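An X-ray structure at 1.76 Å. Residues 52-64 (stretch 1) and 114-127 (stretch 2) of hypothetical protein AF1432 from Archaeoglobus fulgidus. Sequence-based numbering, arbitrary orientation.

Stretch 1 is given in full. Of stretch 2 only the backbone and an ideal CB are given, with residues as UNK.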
# COMPACT_ATOMS: atom_id res chain seq x y z
N ILE A 52 -19.90 -0.53 2.36
CA ILE A 52 -20.39 -1.88 2.60
C ILE A 52 -21.57 -1.92 3.59
O ILE A 52 -22.55 -2.66 3.36
CB ILE A 52 -19.26 -2.78 3.14
CG1 ILE A 52 -18.25 -3.06 2.03
CG2 ILE A 52 -19.83 -4.13 3.62
CD1 ILE A 52 -16.93 -3.70 2.55
N LEU A 53 -21.46 -1.19 4.69
CA LEU A 53 -22.53 -1.18 5.70
C LEU A 53 -23.86 -0.71 5.10
O LEU A 53 -24.91 -1.27 5.39
CB LEU A 53 -22.19 -0.28 6.88
CG LEU A 53 -21.05 -0.79 7.80
CD1 LEU A 53 -20.79 0.18 8.91
CD2 LEU A 53 -21.42 -2.15 8.35
N ALA A 54 -23.79 0.33 4.28
CA ALA A 54 -25.01 0.86 3.66
C ALA A 54 -25.60 -0.18 2.72
O ALA A 54 -26.78 -0.47 2.81
CB ALA A 54 -24.69 2.15 2.90
N LEU A 55 -24.79 -0.75 1.84
CA LEU A 55 -25.33 -1.73 0.92
C LEU A 55 -25.96 -2.93 1.63
O LEU A 55 -27.09 -3.35 1.30
CB LEU A 55 -24.26 -2.20 -0.05
CG LEU A 55 -23.82 -1.23 -1.14
CD1 LEU A 55 -22.90 -1.96 -2.11
CD2 LEU A 55 -25.05 -0.68 -1.90
N LYS A 56 -25.22 -3.47 2.60
CA LYS A 56 -25.70 -4.63 3.36
C LYS A 56 -26.91 -4.28 4.21
O LYS A 56 -27.61 -5.17 4.68
CB LYS A 56 -24.57 -5.17 4.25
CG LYS A 56 -23.46 -5.91 3.49
CD LYS A 56 -23.87 -7.33 3.15
CE LYS A 56 -23.10 -7.86 1.96
NZ LYS A 56 -23.38 -9.30 1.69
N SER A 57 -27.16 -3.00 4.43
CA SER A 57 -28.30 -2.56 5.21
C SER A 57 -29.48 -2.30 4.28
O SER A 57 -30.48 -1.71 4.69
CB SER A 57 -27.99 -1.28 5.97
OG SER A 57 -27.06 -1.52 7.01
N GLY A 58 -29.33 -2.71 3.03
CA GLY A 58 -30.37 -2.52 2.05
C GLY A 58 -30.43 -1.16 1.36
O GLY A 58 -31.26 -1.00 0.45
N GLU A 59 -29.60 -0.20 1.76
CA GLU A 59 -29.61 1.13 1.15
C GLU A 59 -29.13 1.11 -0.31
O GLU A 59 -28.57 0.11 -0.79
CB GLU A 59 -28.79 2.11 2.00
CG GLU A 59 -29.25 2.14 3.46
CD GLU A 59 -29.87 3.47 3.89
OE1 GLU A 59 -30.30 4.26 3.02
OE2 GLU A 59 -29.95 3.72 5.12
N SER A 60 -29.40 2.19 -1.04
CA SER A 60 -29.04 2.26 -2.46
C SER A 60 -27.56 2.55 -2.69
O SER A 60 -26.89 3.05 -1.80
CB SER A 60 -29.85 3.37 -3.14
OG SER A 60 -29.40 4.64 -2.70
N VAL A 61 -27.07 2.25 -3.89
CA VAL A 61 -25.68 2.54 -4.21
C VAL A 61 -25.42 4.02 -3.97
O VAL A 61 -24.41 4.40 -3.38
CB VAL A 61 -25.38 2.20 -5.67
CG1 VAL A 61 -23.97 2.60 -6.01
CG2 VAL A 61 -25.55 0.73 -5.88
N GLU A 62 -26.35 4.87 -4.41
CA GLU A 62 -26.15 6.30 -4.24
C GLU A 62 -26.01 6.61 -2.78
O GLU A 62 -25.21 7.46 -2.37
CB GLU A 62 -27.33 7.09 -4.84
CG GLU A 62 -27.72 6.61 -6.23
CD GLU A 62 -28.36 5.23 -6.17
OE1 GLU A 62 -27.95 4.31 -6.93
OE2 GLU A 62 -29.29 5.08 -5.35
N LYS A 63 -26.80 5.91 -1.98
CA LYS A 63 -26.78 6.10 -0.53
C LYS A 63 -25.43 5.56 0.02
O LYS A 63 -24.82 6.16 0.89
CB LYS A 63 -27.96 5.31 0.07
CG LYS A 63 -28.54 5.86 1.38
CD LYS A 63 -29.27 7.21 1.20
CE LYS A 63 -30.41 7.17 0.14
NZ LYS A 63 -31.56 6.25 0.45
N ALA A 64 -25.00 4.41 -0.49
CA ALA A 64 -23.73 3.79 -0.06
C ALA A 64 -22.57 4.74 -0.40
O ALA A 64 -21.67 4.96 0.42
CB ALA A 64 -23.56 2.47 -0.74
N UNK A 114 -26.00 14.02 7.64
CA UNK A 114 -26.73 13.60 8.83
C UNK A 114 -27.44 12.27 8.61
O UNK A 114 -27.57 11.47 9.53
CB UNK A 114 -27.74 14.67 9.24
N UNK A 115 -27.87 12.01 7.38
CA UNK A 115 -28.56 10.77 7.09
C UNK A 115 -27.69 9.52 7.01
O UNK A 115 -28.22 8.41 6.90
CB UNK A 115 -29.31 10.93 5.77
N UNK A 116 -26.37 9.69 7.03
CA UNK A 116 -25.47 8.53 6.97
C UNK A 116 -24.52 8.55 8.15
O UNK A 116 -23.57 7.75 8.20
CB UNK A 116 -24.68 8.51 5.66
N UNK A 117 -24.73 9.44 9.10
CA UNK A 117 -23.82 9.48 10.22
C UNK A 117 -23.75 8.17 10.98
O UNK A 117 -22.72 7.87 11.58
CB UNK A 117 -24.23 10.61 11.17
N UNK A 118 -24.82 7.38 10.96
CA UNK A 118 -24.73 6.12 11.68
C UNK A 118 -23.81 5.15 10.97
O UNK A 118 -23.09 4.41 11.62
CB UNK A 118 -26.12 5.50 11.85
N UNK A 119 -23.81 5.14 9.64
CA UNK A 119 -22.91 4.24 8.93
C UNK A 119 -21.46 4.71 9.12
O UNK A 119 -20.55 3.89 9.20
CB UNK A 119 -23.27 4.18 7.44
N UNK A 120 -21.26 6.02 9.18
CA UNK A 120 -19.92 6.57 9.36
C UNK A 120 -19.42 6.18 10.75
O UNK A 120 -18.27 5.74 10.91
CB UNK A 120 -19.92 8.09 9.18
N UNK A 121 -20.28 6.34 11.74
CA UNK A 121 -19.92 6.03 13.12
C UNK A 121 -19.54 4.56 13.29
O UNK A 121 -18.52 4.26 13.91
CB UNK A 121 -21.08 6.38 14.06
N UNK A 122 -20.37 3.66 12.76
CA UNK A 122 -20.10 2.23 12.85
C UNK A 122 -18.83 1.86 12.05
O UNK A 122 -18.04 1.00 12.48
CB UNK A 122 -21.30 1.44 12.34
N UNK A 123 -18.67 2.49 10.89
CA UNK A 123 -17.49 2.18 10.04
C UNK A 123 -16.18 2.58 10.71
O UNK A 123 -15.18 1.86 10.56
CB UNK A 123 -17.60 2.89 8.69
N UNK A 124 -16.18 3.71 11.41
CA UNK A 124 -15.03 4.25 12.14
C UNK A 124 -14.62 3.20 13.17
O UNK A 124 -13.46 2.78 13.24
CB UNK A 124 -15.36 5.59 12.80
N UNK A 125 -15.58 2.75 13.97
CA UNK A 125 -15.30 1.72 15.00
C UNK A 125 -14.95 0.34 14.42
O UNK A 125 -14.10 -0.38 14.96
CB UNK A 125 -16.51 1.58 15.92
N UNK A 126 -15.61 -0.07 13.35
CA UNK A 126 -15.29 -1.36 12.76
C UNK A 126 -13.88 -1.31 12.16
O UNK A 126 -13.18 -2.33 12.21
CB UNK A 126 -16.32 -1.74 11.70
N UNK A 127 -13.52 -0.19 11.53
CA UNK A 127 -12.19 -0.08 10.92
C UNK A 127 -11.13 -0.29 12.04
O UNK A 127 -10.10 -1.02 11.86
CB UNK A 127 -12.01 1.28 10.23

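Residues 117-127 of stretch 2 belong to a helix that continues beyond the stretch; its axis passes 9.8 Å from that of helix 52-56 at an angle of 124°. At position 114 no atom of stretch 1 lies within 5.5 Å of the ideal CB, so the contact sets no demand and almost any residue would do; it is Ser114. Position 115 also has free space around its CB, but its CA-to-CB bond points toward stretch 1, on the side where the long chain of Lys63 lies. A polar or acidic residue would suit. Asp115 is found, and it approaches without pairing: its OD2 is 4.3 Å from CD of Lys63, a loose contact with that one methylene.

Position 116 directs its CB toward stretch 1, 5.3 Å from Lys63 O, and stands right before the helix at the N-cap position. Serine, threonine or aspartate would be the usual choices for a cap, while the gap to the Lys63 carbonyl also leaves room for a modest apolar group. The residue is Val116, with chi1 in m; its CG1 comes to 4.2 Å from Lys63 O. Positions 117 and 118 meet nothing of stretch 1 and tolerate many helix-compatible residues; they are Glu117 and Val118.

Position 119 is the centre of the contact. The CA of 119 is 6.3 Å from Leu53 CA. Its ideal CB points toward stretch 1, 4.6 Å from Leu53 CB and 5.0 Å from Ala54 N. Beyond lie the backbone of Ala54, the hydroxyl of Ser57 and, farther out, the carboxylate of Glu59. Leucine or methionine could cover the near part, but a long, flat side chain ending in a donor would use the whole path. Tyr119 does so. Ala54 CA sits over one face of the ring, 4.1 Å from the centroid of the Tyr119 ring in a CH-pi contact, while Leu53 CB packs 3.8 Å from Tyr119 CD1. Ser57 OG lies at the ring edge, 3.4 Å from Tyr119 CE1, its own hydrogen bond going to Leu53 O. At the tip, Tyr119 OH donates to Glu59 OE2 at 2.7 Å, tying the helix to the loop after helix 52-56.

Position 120 points away and 121 sideways, so neither is constrained here; they are Val120 and Ser121. At 122 the ideal CB is only 3.7 Å from Leu53 CD1, and at 123 it is 4.2 Å from the same methyl. The first could carry a residue whose end bends aside, and the second favours a small one. Asp122 touches Leu53 CD1 through its CB at 3.6 Å, its carboxylate being hydrogen-bonded elsewhere in the structure; Ala123 places its CB 4.2 Å from Leu53 CD1.

Positions 124 and 125 are out of reach and hold Asp124 and Lys125. Position 126 points toward Leu53 across a gap that a branched or long apolar chain could bridge. Leu126 brings CD1 to 4.2 Å from Leu53 CD2, completing with Tyr119, Asp122 and Ala123 the hole that receives Leu53. Position 127, again unconstrained, is Glu127.

Stretch 2 114-127: SDVEVYVSDADKLE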
# COMPACT_ATOMS: atom_id res chain seq x y z
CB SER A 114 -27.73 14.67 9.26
OG SER A 114 -27.10 15.61 10.13
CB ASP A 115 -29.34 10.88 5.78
CG ASP A 115 -28.46 11.28 4.62
OD1 ASP A 115 -27.53 12.07 4.86
OD2 ASP A 115 -28.71 10.83 3.47
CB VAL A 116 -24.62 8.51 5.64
CG1 VAL A 116 -25.50 8.26 4.44
CG2 VAL A 116 -23.87 9.81 5.48
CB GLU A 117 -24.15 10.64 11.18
CG GLU A 117 -23.72 11.99 10.59
CD GLU A 117 -22.36 11.91 9.84
OE1 GLU A 117 -21.30 11.71 10.47
OE2 GLU A 117 -22.36 12.04 8.60
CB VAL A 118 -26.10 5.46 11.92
CG1 VAL A 118 -25.92 4.11 12.54
CG2 VAL A 118 -26.90 6.32 12.89
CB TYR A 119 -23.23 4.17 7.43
CG TYR A 119 -24.60 3.60 7.15
CD1 TYR A 119 -24.93 2.30 7.56
CD2 TYR A 119 -25.59 4.38 6.54
CE1 TYR A 119 -26.21 1.80 7.39
CE2 TYR A 119 -26.89 3.87 6.36
CZ TYR A 119 -27.19 2.58 6.79
OH TYR A 119 -28.47 2.09 6.67
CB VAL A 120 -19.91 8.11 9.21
CG1 VAL A 120 -18.49 8.67 9.44
CG2 VAL A 120 -20.38 8.48 7.80
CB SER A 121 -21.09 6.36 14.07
OG SER A 121 -20.69 6.21 15.42
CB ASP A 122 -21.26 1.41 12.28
CG ASP A 122 -22.34 1.06 13.33
OD1 ASP A 122 -22.28 1.50 14.50
OD2 ASP A 122 -23.25 0.32 12.95
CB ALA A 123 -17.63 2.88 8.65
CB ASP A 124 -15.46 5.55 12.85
CG ASP A 124 -14.38 6.12 13.77
OD1 ASP A 124 -14.74 6.79 14.75
OD2 ASP A 124 -13.16 5.93 13.51
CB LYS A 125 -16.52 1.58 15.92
CG LYS A 125 -16.85 2.84 16.67
CD LYS A 125 -18.05 2.55 17.56
CE LYS A 125 -18.89 3.77 17.85
NZ LYS A 125 -20.25 3.28 18.26
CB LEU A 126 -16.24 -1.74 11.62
CG LEU A 126 -17.34 -2.77 11.86
CD1 LEU A 126 -17.92 -3.15 10.48
CD2 LEU A 126 -16.81 -4.05 12.57
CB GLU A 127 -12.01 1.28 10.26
CG GLU A 127 -10.89 1.33 9.18
CD GLU A 127 -9.46 1.23 9.74
OE1 GLU A 127 -9.15 1.90 10.77
OE2 GLU A 127 -8.64 0.50 9.12
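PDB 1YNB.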